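Long-range contacts in agmatinase (Deinococcus radiodurans, PDB 1WOH), which probably hydrolyses agmatine to putrescine and urea, using a pair of manganese ions in each subunit: residues Gly25-Asp30 and Arg105-Arg110; Gly84-Pro89 and Asp98-Ala103; Asp136-Gln141 and Leu173-Thr178; Ala144-Thr149 and Glu189-Ala194. All coordinates share one frame; numbering follows the deposited sequence.

Contact 1 (Gly25-Asp30 and Arg105-Arg110)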
loop_
_atom_site.group_PDB
_atom_site.type_symbol
_atom_site.label_atom_id
_atom_site.label_comp_id
_atom_site.label_asym_id
_atom_site.label_seq_id
_atom_site.Cartn_x
_atom_site.Cartn_y
_atom_site.Cartn_z
ATOM N N GLY A 25 2.526 -27.318 29.274
ATOM C CA GLY A 25 3.405 -28.438 28.994
ATOM C C GLY A 25 4.498 -28.597 30.034
ATOM O O GLY A 25 4.556 -27.847 31.006
ATOM N N ASP A 26 5.368 -29.581 29.832
ATOM C CA ASP A 26 6.459 -29.828 30.764
ATOM C C ASP A 26 7.739 -29.150 30.296
ATOM O O ASP A 26 8.592 -29.780 29.672
ATOM C CB ASP A 26 6.690 -31.335 30.914
ATOM C CG ASP A 26 7.849 -31.657 31.839
ATOM O OD1 ASP A 26 7.883 -31.116 32.964
ATOM O OD2 ASP A 26 8.722 -32.458 31.442
ATOM N N TRP A 27 7.863 -27.859 30.600
ATOM C CA TRP A 27 9.038 -27.086 30.216
ATOM C C TRP A 27 9.353 -25.986 31.223
ATOM O O TRP A 27 8.531 -25.636 32.072
ATOM C CB TRP A 27 8.841 -26.447 28.836
ATOM C CG TRP A 27 7.653 -25.532 28.772
ATOM C CD1 TRP A 27 6.361 -25.887 28.524
ATOM C CD2 TRP A 27 7.638 -24.121 29.043
ATOM N NE1 TRP A 27 5.538 -24.789 28.627
ATOM C CE2 TRP A 27 6.295 -23.693 28.946
ATOM C CE3 TRP A 27 8.626 -23.181 29.360
ATOM C CZ2 TRP A 27 5.914 -22.363 29.157
ATOM C CZ3 TRP A 27 8.248 -21.855 29.571
ATOM C CH2 TRP A 27 6.902 -21.461 29.469
ATOM N N GLN A 28 10.563 -25.452 31.119
ATOM C CA GLN A 28 11.018 -24.372 31.980
ATOM C C GLN A 28 11.995 -23.517 31.186
ATOM O O GLN A 28 12.860 -24.043 30.486
ATOM C CB GLN A 28 11.707 -24.923 33.232
ATOM C CG GLN A 28 10.765 -25.559 34.244
ATOM C CD GLN A 28 11.500 -26.169 35.428
ATOM O OE1 GLN A 28 12.277 -25.494 36.105
ATOM N NE2 GLN A 28 11.255 -27.451 35.684
ATOM N N ALA A 29 11.846 -22.201 31.280
ATOM C CA ALA A 29 12.734 -21.288 30.573
ATOM C C ALA A 29 12.799 -19.971 31.318
ATOM O O ALA A 29 11.892 -19.633 32.081
ATOM C CB ALA A 29 12.242 -21.067 29.155
ATOM N N ASP A 30 13.873 -19.224 31.106
ATOM C CA ASP A 30 14.018 -17.941 31.779
ATOM C C ASP A 30 12.963 -16.962 31.278
ATOM O O ASP A 30 12.361 -16.227 32.062
ATOM C CB ASP A 30 15.415 -17.364 31.539
ATOM C CG ASP A 30 16.510 -18.217 32.156
ATOM O OD1 ASP A 30 16.328 -18.676 33.304
ATOM O OD2 ASP A 30 17.552 -18.419 31.498
ATOM N N ARG A 105 -1.303 -17.707 33.527
ATOM C CA ARG A 105 -0.922 -18.343 34.788
ATOM C C ARG A 105 -0.004 -19.530 34.535
ATOM O O ARG A 105 0.998 -19.713 35.236
ATOM C CB ARG A 105 -2.150 -18.839 35.558
ATOM C CG ARG A 105 -2.908 -17.776 36.325
ATOM C CD ARG A 105 -3.516 -18.380 37.585
ATOM N NE ARG A 105 -4.388 -17.447 38.293
ATOM C CZ ARG A 105 -5.612 -17.124 37.891
ATOM N NH1 ARG A 105 -6.107 -17.662 36.786
ATOM N NH2 ARG A 105 -6.340 -16.266 38.592
ATOM N N GLN A 106 -0.355 -20.343 33.544
ATOM C CA GLN A 106 0.437 -21.520 33.205
ATOM C C GLN A 106 1.826 -21.138 32.710
ATOM O O GLN A 106 2.814 -21.784 33.055
ATOM C CB GLN A 106 -0.277 -22.356 32.143
ATOM C CG GLN A 106 -1.661 -22.833 32.559
ATOM C CD GLN A 106 -2.330 -23.679 31.495
ATOM O OE1 GLN A 106 -2.310 -23.338 30.309
ATOM N NE2 GLN A 106 -2.938 -24.786 31.912
ATOM N N VAL A 107 1.899 -20.093 31.895
ATOM C CA VAL A 107 3.178 -19.641 31.370
ATOM C C VAL A 107 4.026 -19.017 32.474
ATOM O O VAL A 107 5.233 -19.267 32.565
ATOM C CB VAL A 107 2.972 -18.626 30.221
ATOM C CG1 VAL A 107 4.292 -17.916 29.893
ATOM C CG2 VAL A 107 2.450 -19.361 28.997
ATOM N N ARG A 108 3.396 -18.220 33.324
ATOM C CA ARG A 108 4.115 -17.584 34.419
ATOM C C ARG A 108 4.791 -18.617 35.324
ATOM O O ARG A 108 5.929 -18.429 35.759
ATOM C CB ARG A 108 3.157 -16.727 35.245
ATOM C CG ARG A 108 3.454 -15.245 35.176
ATOM C CD ARG A 108 3.886 -14.724 36.533
ATOM N NE ARG A 108 2.790 -14.765 37.489
ATOM C CZ ARG A 108 2.912 -14.518 38.789
ATOM N NH1 ARG A 108 4.092 -14.209 39.308
ATOM N NH2 ARG A 108 1.845 -14.574 39.572
ATOM N N GLY A 109 4.090 -19.714 35.591
ATOM C CA GLY A 109 4.633 -20.742 36.459
ATOM C C GLY A 109 5.761 -21.575 35.885
ATOM O O GLY A 109 6.301 -22.444 36.572
ATOM N N ARG A 110 6.131 -21.321 34.636
ATOM C CA ARG A 110 7.195 -22.092 34.011
ATOM C C ARG A 110 8.351 -21.235 33.513
ATOM O O ARG A 110 9.244 -21.731 32.831
ATOM C CB ARG A 110 6.624 -22.924 32.860
ATOM C CG ARG A 110 5.616 -23.987 33.303
ATOM C CD ARG A 110 4.893 -24.578 32.109
ATOM N NE ARG A 110 3.999 -25.685 32.458
ATOM C CZ ARG A 110 2.917 -25.578 33.225
ATOM N NH1 ARG A 110 2.571 -24.407 33.743
ATOM N NH2 ARG A 110 2.179 -26.654 33.477
#

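Contact 2 (Gly84-Pro89 and Asp98-Ala103)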
loop_
_atom_site.group_PDB
_atom_site.type_symbol
_atom_site.label_atom_id
_atom_site.label_comp_id
_atom_site.label_asym_id
_atom_site.label_seq_id
_atom_site.Cartn_x
_atom_site.Cartn_y
_atom_site.Cartn_z
ATOM N N GLY A 84 3.291 -20.072 22.223
ATOM C CA GLY A 84 2.245 -19.910 21.228
ATOM C C GLY A 84 1.233 -18.848 21.608
ATOM O O GLY A 84 1.551 -17.915 22.351
ATOM N N ASP A 85 0.011 -18.988 21.099
ATOM C CA ASP A 85 -1.053 -18.027 21.378
ATOM C C ASP A 85 -2.193 -18.628 22.177
ATOM O O ASP A 85 -2.459 -19.831 22.103
ATOM C CB ASP A 85 -1.678 -17.491 20.085
ATOM C CG ASP A 85 -0.737 -16.630 19.272
ATOM O OD1 ASP A 85 0.307 -16.187 19.795
ATOM O OD2 ASP A 85 -1.066 -16.380 18.093
ATOM N N VAL A 86 -2.877 -17.775 22.929
ATOM C CA VAL A 86 -4.042 -18.202 23.684
ATOM C C VAL A 86 -5.067 -18.556 22.599
ATOM O O VAL A 86 -5.165 -17.857 21.580
ATOM C CB VAL A 86 -4.593 -17.041 24.555
ATOM C CG1 VAL A 86 -5.827 -17.485 25.327
ATOM C CG2 VAL A 86 -3.512 -16.551 25.515
ATOM N N ILE A 87 -5.801 -19.652 22.786
ATOM C CA ILE A 87 -6.817 -20.042 21.813
ATOM C C ILE A 87 -8.058 -19.231 22.130
ATOM O O ILE A 87 -8.754 -19.485 23.110
ATOM C CB ILE A 87 -7.151 -21.539 21.895
ATOM C CG1 ILE A 87 -5.908 -22.357 21.541
ATOM C CG2 ILE A 87 -8.288 -21.870 20.931
ATOM C CD1 ILE A 87 -6.103 -23.851 21.653
ATOM N N LEU A 88 -8.324 -18.243 21.289
ATOM C CA LEU A 88 -9.450 -17.355 21.493
ATOM C C LEU A 88 -10.692 -17.744 20.718
ATOM O O LEU A 88 -10.605 -18.273 19.611
ATOM C CB LEU A 88 -9.057 -15.937 21.086
ATOM C CG LEU A 88 -7.838 -15.361 21.803
ATOM C CD1 LEU A 88 -7.382 -14.092 21.093
ATOM C CD2 LEU A 88 -8.195 -15.082 23.258
ATOM N N PRO A 89 -11.869 -17.492 21.304
ATOM C CA PRO A 89 -13.124 -17.813 20.625
ATOM C C PRO A 89 -13.428 -16.577 19.789
ATOM O O PRO A 89 -12.655 -15.621 19.806
ATOM C CB PRO A 89 -14.104 -17.937 21.776
ATOM C CG PRO A 89 -13.638 -16.842 22.701
ATOM C CD PRO A 89 -12.118 -17.028 22.683
ATOM N N ASP A 98 -11.077 -15.353 30.344
ATOM C CA ASP A 98 -10.749 -16.497 31.177
ATOM C C ASP A 98 -9.636 -17.332 30.561
ATOM O O ASP A 98 -8.754 -17.808 31.266
ATOM C CB ASP A 98 -11.992 -17.355 31.428
ATOM C CG ASP A 98 -13.042 -16.625 32.256
ATOM O OD1 ASP A 98 -12.687 -15.642 32.944
ATOM O OD2 ASP A 98 -14.221 -17.038 32.232
ATOM N N ARG A 99 -9.662 -17.496 29.246
ATOM C CA ARG A 99 -8.625 -18.278 28.586
ATOM C C ARG A 99 -7.268 -17.586 28.646
ATOM O O ARG A 99 -6.236 -18.245 28.797
ATOM C CB ARG A 99 -9.011 -18.568 27.141
ATOM C CG ARG A 99 -10.125 -19.588 27.043
ATOM C CD ARG A 99 -10.236 -20.153 25.655
ATOM N NE ARG A 99 -11.412 -21.007 25.518
ATOM C CZ ARG A 99 -11.972 -21.297 24.350
ATOM N NH1 ARG A 99 -11.455 -20.801 23.233
ATOM N NH2 ARG A 99 -13.048 -22.065 24.298
ATOM N N ILE A 100 -7.273 -16.262 28.536
ATOM C CA ILE A 100 -6.040 -15.480 28.595
ATOM C C ILE A 100 -5.405 -15.584 29.985
ATOM O O ILE A 100 -4.197 -15.789 30.117
ATOM C CB ILE A 100 -6.320 -13.994 28.263
ATOM C CG1 ILE A 100 -6.769 -13.877 26.802
ATOM C CG2 ILE A 100 -5.074 -13.153 28.503
ATOM C CD1 ILE A 100 -7.374 -12.534 26.437
ATOM N N THR A 101 -6.226 -15.444 31.024
ATOM C CA THR A 101 -5.732 -15.540 32.393
ATOM C C THR A 101 -5.168 -16.927 32.693
ATOM O O THR A 101 -4.110 -17.057 33.320
ATOM C CB THR A 101 -6.845 -15.243 33.415
ATOM O OG1 THR A 101 -7.330 -13.909 33.217
ATOM C CG2 THR A 101 -6.308 -15.384 34.846
ATOM N N GLU A 102 -5.872 -17.963 32.245
ATOM C CA GLU A 102 -5.428 -19.330 32.485
ATOM C C GLU A 102 -4.102 -19.610 31.789
ATOM O O GLU A 102 -3.186 -20.167 32.393
ATOM C CB GLU A 102 -6.492 -20.331 32.021
ATOM C CG GLU A 102 -6.079 -21.798 32.167
ATOM C CD GLU A 102 -5.698 -22.180 33.594
ATOM O OE1 GLU A 102 -5.236 -23.325 33.802
ATOM O OE2 GLU A 102 -5.858 -21.346 34.510
ATOM N N ALA A 103 -3.995 -19.222 30.522
ATOM C CA ALA A 103 -2.766 -19.444 29.778
ATOM C C ALA A 103 -1.619 -18.653 30.398
ATOM O O ALA A 103 -0.502 -19.154 30.505
ATOM C CB ALA A 103 -2.954 -19.045 28.317
#

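Contact 3 (Asp136-Gln141 and Leu173-Thr178)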
loop_
_atom_site.group_PDB
_atom_site.type_symbol
_atom_site.label_atom_id
_atom_site.label_comp_id
_atom_site.label_asym_id
_atom_site.label_seq_id
_atom_site.Cartn_x
_atom_site.Cartn_y
_atom_site.Cartn_z
ATOM N N ASP A 136 2.036 -6.335 46.631
ATOM C CA ASP A 136 2.191 -4.929 46.278
ATOM C C ASP A 136 2.615 -4.753 44.830
ATOM O O ASP A 136 3.573 -4.043 44.534
ATOM C CB ASP A 136 3.214 -4.265 47.201
ATOM C CG ASP A 136 2.761 -4.246 48.647
ATOM O OD1 ASP A 136 1.695 -3.662 48.927
ATOM O OD2 ASP A 136 3.467 -4.819 49.504
ATOM N N LEU A 137 1.894 -5.409 43.932
ATOM C CA LEU A 137 2.193 -5.326 42.513
ATOM C C LEU A 137 2.094 -3.889 42.005
ATOM O O LEU A 137 1.108 -3.181 42.261
ATOM C CB LEU A 137 1.234 -6.221 41.725
ATOM C CG LEU A 137 1.328 -6.140 40.197
ATOM C CD1 LEU A 137 2.689 -6.645 39.758
ATOM C CD2 LEU A 137 0.206 -6.971 39.551
ATOM N N HIS A 138 3.134 -3.465 41.287
ATOM C CA HIS A 138 3.202 -2.135 40.701
ATOM C C HIS A 138 3.219 -2.298 39.189
ATOM O O HIS A 138 3.782 -3.259 38.675
ATOM C CB HIS A 138 4.492 -1.412 41.101
ATOM C CG HIS A 138 4.489 -0.880 42.499
ATOM N ND1 HIS A 138 4.728 0.446 42.788
ATOM C CD2 HIS A 138 4.297 -1.497 43.687
ATOM C CE1 HIS A 138 4.682 0.623 44.097
ATOM N NE2 HIS A 138 4.421 -0.539 44.665
ATOM N N VAL A 139 2.583 -1.374 38.481
ATOM C CA VAL A 139 2.602 -1.422 37.025
ATOM C C VAL A 139 3.239 -0.151 36.505
ATOM O O VAL A 139 2.907 0.950 36.954
ATOM C CB VAL A 139 1.185 -1.519 36.399
ATOM C CG1 VAL A 139 1.273 -1.326 34.867
ATOM C CG2 VAL A 139 0.571 -2.868 36.707
ATOM N N VAL A 140 4.194 -0.311 35.589
ATOM C CA VAL A 140 4.842 0.827 34.946
ATOM C C VAL A 140 4.253 0.758 33.543
ATOM O O VAL A 140 4.501 -0.184 32.796
ATOM C CB VAL A 140 6.379 0.681 34.896
ATOM C CG1 VAL A 140 6.966 1.749 33.978
ATOM C CG2 VAL A 140 6.958 0.850 36.302
ATOM N N GLN A 141 3.459 1.765 33.215
ATOM C CA GLN A 141 2.745 1.824 31.948
ATOM C C GLN A 141 3.206 2.928 30.997
ATOM O O GLN A 141 3.173 4.110 31.354
ATOM C CB GLN A 141 1.249 1.996 32.283
ATOM C CG GLN A 141 0.345 2.459 31.162
ATOM C CD GLN A 141 -1.029 2.905 31.666
ATOM O OE1 GLN A 141 -1.258 3.018 32.877
ATOM N NE2 GLN A 141 -1.941 3.177 30.737
ATOM N N LEU A 173 -2.743 -5.135 43.379
ATOM C CA LEU A 173 -2.235 -4.172 42.394
ATOM C C LEU A 173 -2.396 -2.823 43.083
ATOM O O LEU A 173 -3.435 -2.163 42.964
ATOM C CB LEU A 173 -3.072 -4.220 41.112
ATOM C CG LEU A 173 -2.390 -3.746 39.825
ATOM C CD1 LEU A 173 -3.390 -3.825 38.676
ATOM C CD2 LEU A 173 -1.873 -2.329 39.986
ATOM N N VAL A 174 -1.355 -2.412 43.801
ATOM C CA VAL A 174 -1.411 -1.190 44.585
ATOM C C VAL A 174 -1.005 0.127 43.963
ATOM O O VAL A 174 -1.317 1.182 44.513
ATOM C CB VAL A 174 -0.590 -1.351 45.883
ATOM C CG1 VAL A 174 -1.135 -2.511 46.703
ATOM C CG2 VAL A 174 0.876 -1.589 45.545
ATOM N N HIS A 175 -0.318 0.094 42.829
ATOM C CA HIS A 175 0.111 1.351 42.247
ATOM C C HIS A 175 0.444 1.248 40.775
ATOM O O HIS A 175 0.950 0.232 40.313
ATOM C CB HIS A 175 1.338 1.868 43.015
ATOM C CG HIS A 175 1.793 3.227 42.588
ATOM N ND1 HIS A 175 2.759 3.423 41.624
ATOM C CD2 HIS A 175 1.384 4.459 42.968
ATOM C CE1 HIS A 175 2.926 4.720 41.430
ATOM N NE2 HIS A 175 2.103 5.371 42.234
ATOM N N ILE A 176 0.131 2.309 40.046
ATOM C CA ILE A 176 0.434 2.388 38.624
ATOM C C ILE A 176 1.137 3.704 38.349
ATOM O O ILE A 176 0.763 4.750 38.880
ATOM C CB ILE A 176 -0.838 2.346 37.736
ATOM C CG1 ILE A 176 -1.602 1.043 37.963
ATOM C CG2 ILE A 176 -0.444 2.440 36.252
ATOM C CD1 ILE A 176 -2.859 0.911 37.076
ATOM N N THR A 177 2.172 3.641 37.525
ATOM C CA THR A 177 2.903 4.829 37.132
ATOM C C THR A 177 2.722 4.865 35.623
ATOM O O THR A 177 3.211 3.980 34.926
ATOM C CB THR A 177 4.404 4.708 37.445
ATOM O OG1 THR A 177 4.591 4.593 38.859
ATOM C CG2 THR A 177 5.144 5.934 36.930
ATOM N N THR A 178 2.013 5.876 35.132
ATOM C CA THR A 178 1.753 6.007 33.698
ATOM C C THR A 178 2.571 7.139 33.110
ATOM O O THR A 178 2.510 8.274 33.585
ATOM C CB THR A 178 0.265 6.274 33.448
ATOM O OG1 THR A 178 -0.502 5.282 34.140
ATOM C CG2 THR A 178 -0.052 6.200 31.960
HETATM O O HOH W 1 4.565 1.905 39.711
#

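Contact 4 (Ala144-Thr149 and Glu189-Ala194)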
loop_
_atom_site.group_PDB
_atom_site.type_symbol
_atom_site.label_atom_id
_atom_site.label_comp_id
_atom_site.label_asym_id
_atom_site.label_seq_id
_atom_site.Cartn_x
_atom_site.Cartn_y
_atom_site.Cartn_z
ATOM N N ALA A 144 -0.015 6.647 25.630
ATOM C CA ALA A 144 -0.452 7.998 25.318
ATOM C C ALA A 144 -1.768 8.214 26.066
ATOM O O ALA A 144 -2.173 9.343 26.317
ATOM C CB ALA A 144 -0.689 8.146 23.818
ATOM N N HIS A 145 -2.434 7.116 26.414
ATOM C CA HIS A 145 -3.723 7.201 27.096
ATOM C C HIS A 145 -3.699 6.576 28.492
ATOM O O HIS A 145 -2.934 5.653 28.756
ATOM C CB HIS A 145 -4.799 6.529 26.223
ATOM C CG HIS A 145 -4.782 6.985 24.794
ATOM N ND1 HIS A 145 -4.333 6.186 23.762
ATOM C CD2 HIS A 145 -5.127 8.166 24.230
ATOM C CE1 HIS A 145 -4.404 6.857 22.625
ATOM N NE2 HIS A 145 -4.883 8.062 22.882
ATOM N N LEU A 146 -4.542 7.080 29.391
ATOM C CA LEU A 146 -4.571 6.557 30.754
ATOM C C LEU A 146 -5.154 5.144 30.854
ATOM O O LEU A 146 -4.653 4.314 31.609
ATOM C CB LEU A 146 -5.346 7.507 31.670
ATOM C CG LEU A 146 -5.324 7.154 33.162
ATOM C CD1 LEU A 146 -3.896 7.219 33.698
ATOM C CD2 LEU A 146 -6.218 8.118 33.916
ATOM N N ASP A 147 -6.212 4.878 30.090
ATOM C CA ASP A 147 -6.866 3.567 30.083
ATOM C C ASP A 147 -7.285 3.066 31.474
ATOM O O ASP A 147 -7.071 1.900 31.836
ATOM C CB ASP A 147 -5.968 2.538 29.382
ATOM C CG ASP A 147 -5.764 2.857 27.905
ATOM O OD1 ASP A 147 -6.622 3.555 27.324
ATOM O OD2 ASP A 147 -4.757 2.409 27.316
ATOM N N PHE A 148 -7.900 3.964 32.234
ATOM C CA PHE A 148 -8.392 3.671 33.578
ATOM C C PHE A 148 -9.883 4.031 33.630
ATOM O O PHE A 148 -10.424 4.364 34.685
ATOM C CB PHE A 148 -7.632 4.509 34.613
ATOM C CG PHE A 148 -7.753 3.993 36.021
ATOM C CD1 PHE A 148 -7.231 2.751 36.361
ATOM C CD2 PHE A 148 -8.383 4.751 37.010
ATOM C CE1 PHE A 148 -7.330 2.261 37.665
ATOM C CE2 PHE A 148 -8.488 4.270 38.316
ATOM C CZ PHE A 148 -7.959 3.020 38.638
ATOM N N THR A 149 -10.544 3.957 32.480
ATOM C CA THR A 149 -11.964 4.292 32.394
ATOM C C THR A 149 -12.863 3.168 32.910
ATOM O O THR A 149 -12.566 1.993 32.729
ATOM C CB THR A 149 -12.325 4.642 30.931
ATOM O OG1 THR A 149 -11.729 5.902 30.596
ATOM C CG2 THR A 149 -13.838 4.715 30.732
ATOM N N GLU A 189 -13.155 11.511 35.039
ATOM C CA GLU A 189 -13.450 10.589 36.130
ATOM C C GLU A 189 -12.298 9.603 36.279
ATOM O O GLU A 189 -11.899 9.265 37.390
ATOM C CB GLU A 189 -14.751 9.826 35.836
ATOM C CG GLU A 189 -15.320 8.993 37.000
ATOM C CD GLU A 189 -14.505 7.753 37.332
ATOM O OE1 GLU A 189 -13.947 7.124 36.404
ATOM O OE2 GLU A 189 -14.439 7.391 38.528
ATOM N N ALA A 190 -11.764 9.147 35.149
ATOM C CA ALA A 190 -10.661 8.195 35.163
ATOM C C ALA A 190 -9.400 8.836 35.737
ATOM O O ALA A 190 -8.714 8.233 36.561
ATOM C CB ALA A 190 -10.391 7.680 33.749
ATOM N N VAL A 191 -9.091 10.050 35.298
ATOM C CA VAL A 191 -7.903 10.747 35.795
ATOM C C VAL A 191 -8.015 11.019 37.295
ATOM O O VAL A 191 -7.074 10.778 38.053
ATOM C CB VAL A 191 -7.685 12.086 35.053
ATOM C CG1 VAL A 191 -6.524 12.853 35.676
ATOM C CG2 VAL A 191 -7.401 11.819 33.579
ATOM N N ALA A 192 -9.176 11.508 37.722
ATOM C CA ALA A 192 -9.401 11.808 39.131
ATOM C C ALA A 192 -9.381 10.540 39.988
ATOM O O ALA A 192 -8.865 10.550 41.108
ATOM C CB ALA A 192 -10.728 12.543 39.304
ATOM N N ALA A 193 -9.947 9.450 39.474
ATOM C CA ALA A 193 -9.961 8.200 40.221
ATOM C C ALA A 193 -8.535 7.677 40.362
ATOM O O ALA A 193 -8.140 7.201 41.428
ATOM C CB ALA A 193 -10.835 7.161 39.516
ATOM N N ALA A 194 -7.763 7.760 39.284
ATOM C CA ALA A 194 -6.383 7.289 39.334
ATOM C C ALA A 194 -5.586 8.116 40.346
ATOM O O ALA A 194 -4.825 7.563 41.136
ATOM C CB ALA A 194 -5.737 7.384 37.951
#

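Contact 1 (Gly25-Asp30 and Arg105-Arg110)
Just past the C-terminal end of helix 93-108, R110 lies against W27 in the loop that leads into strand 31-36, the second strand from one edge of the parallel sheet. The R110 side chain crosses the indole at about a right angle. R110 CB stands over the six-membered ring of W27, 3.7 Å from the centroid and 9° off the normal, a CH-pi contact. Extended from CG to NE, the chain then carries R110 CD over the same face nearer the rim, 3.5 Å from W27 NE1. The indole N-H is itself bonded to the carbonyl of Q22. V107 completes the apolar side, its CG1 4.4 Å from W27 CH2.

Beyond CD the arginine turns polar. R110 NE donates to G25 O over 2.7 Å, in the carbonyl plane and at the edge of the guanidinium, with an N-H...O angle of 161°. R110 NH1 reaches Q106 O at 2.7 Å, here tilted from both planes. The two backbones also meet: A29 N donates to R110 O at 3.1 Å, and Q28 CA comes within 3.3 Å of the same R110 O. Arginine suits this place because its methylenes cover an aromatic face while its NE and NH1 bind carbonyls of both segments, G25 and Q106. Since Q106 O belongs to the last helical turn, the positive charge is likely to be favoured by the negative end of the helix dipole.

Contact 2 (Gly84-Pro89 and Asp98-Ala103)
With CG anti to the carbonyl carbon (chi1 -72°) and the chain extended from there to NE, R99 stretches from helix 93-108 to the backbone of I87, while V86, its CG1 anti to the backbone N (chi1 179°), pushes that methyl against the helix. The contact lies where the chain leaves edge strand 80-85 and enters a beta-alpha-beta crossover through helix 93-108 to strand 114-118, with strand 31-36 lying between the two strands. V86 CG1 rests 3.6 Å from R99 O and 4.0 Å from I100 CG1; its other methyl, V86 CG2, meets A103 CB at 3.8 Å. A branched valine fills this place by giving one methyl to each successive turn, and the small A103 lets the backbones come near. L88 CD2 adds a 4.0 Å contact to I100 CG1. V86 and A103 both also touch L34 of the neighbouring strand 31-36.

R99 bonds within its own chain and across a subunit boundary: its NH2 forms a salt bridge with D154 of the third subunit. An alanine here would probably leave I87 O without this donor and D154 of that subunit without its charge partner. P89 packs beside the arginine, its CD 3.9 Å from R99 NH1. The bond from R99 NH1 to I87 O is 3.0 Å long and fairly straight, with the oxygen in the guanidinium plane but the donor standing above the plane of the I87 carbonyl.

Contact 3 (Asp136-Gln141 and Leu173-Thr178)
Q141 and T178 run abreast with their tips on the same face of the sheet, Q141 near the C-terminal end of strand 137-142 and T178 within strand 173-181. Helix 162-169 connects these adjacent parallel strands as a beta-alpha-beta unit. The segment axes run 4.7 Å apart at 12°. Backbone bonds join V139 N to H175 O, T177 N to V139 O and Q141 N to T177 O; toward the start, a beta bulge at V174 leaves a weak bond from its N to L137 O.

From Q141 CB, which lies 3.8 Å from T177 O, the chain continues extended. CG and CD both meet the T178 methyl, Q141 CD more closely at 3.4 Å from T178 CG2. At the tip, Q141 OE1 accepts the T178 hydroxyl, 2.7 Å from T178 OG1, with the donor well above the amide plane, and touches I176 CG2 at 3.5 Å. NE2 turns to D143 OD2 and L146 O. A leucine in its place would probably leave T178 OG1 without this acceptor and D143 OD2 without this N-H.

V139 shares this face, packing its CB on I176 CG1. On the opposite face, that of H138, H175 and T177, H175 CB stands over the H138 ring, 3.9 Å from its centroid. A water there bonds H175 ND1 and T177 OG1, and more weakly H138 ND1 and V139 O, while H175 NE2 pairs with T200. Because D143 is a ligand of both manganese ions, the amide of Q141, with its oxygen and nitrogen both engaged, is a second-shell group likely to orient that carboxylate.

Contact 4 (Ala144-Thr149 and Glu189-Ala194)
L146 is the first residue of the loop 144-149 to touch helix 188-196. Its CG lies anti to the backbone N (chi1 -174°), and from there a single methyl, CD2, makes the contact. L146 CD2 sits 3.6 Å from A190 O and also 3.6 Å from V191 CA, with V191 CG2 at 3.9 Å and A194 CB a little farther. A leucine thus fits between side chains one turn apart, A190 and A194. V191 itself also packs on L69 of the fourth subunit.

Next comes D147, whose CB points away from the helix. D147 closes the DAHxD motif of the arginase family, D143 to D147 here, which follows strand 137-142: D143, H145 and D147 bind manganese, while L146, between H145 and D147, faces helix 188-196 and strand 173-181.

F148 turns back to the helix and presents its ring edge. F148 CE2 lies 3.9 Å from A193 CB, which is in the ring plane, and F148 CD2 is 3.8 Å from A194 CB and 3.5 Å from A190 O. The alanines allow so large a ring to come close to the helix backbone. H199 meets the same ring edge-to-face. The carbonyl of F148 lies against A190 as well, F148 O to A190 CB 3.4 Å, and takes a hydrogen bond from R164. At T149 the contact runs out: T149 OG1, which is bonded to D187, grazes A190 CB at 3.9 Å.

In the fold
From the N terminus, contact 1 joins the loop before strand 31-36 to the end of helix 93-108. Nested within the loop so closed, contact 2 ties the exit of edge strand 80-85 to an earlier part of the same helix. Contacts 3 and 4 come later, in series with the first two. Contact 3 pairs two strands towards the other edge of the sheet, and contact 4 joins the metal-binding loop to helix 188-196. Their segments alternate along the chain, so these two cross, and they touch where Q141 meets L146. Contacts 1 and 4 lie on opposite sides of the chain's centre, with centres about 33 Å apart.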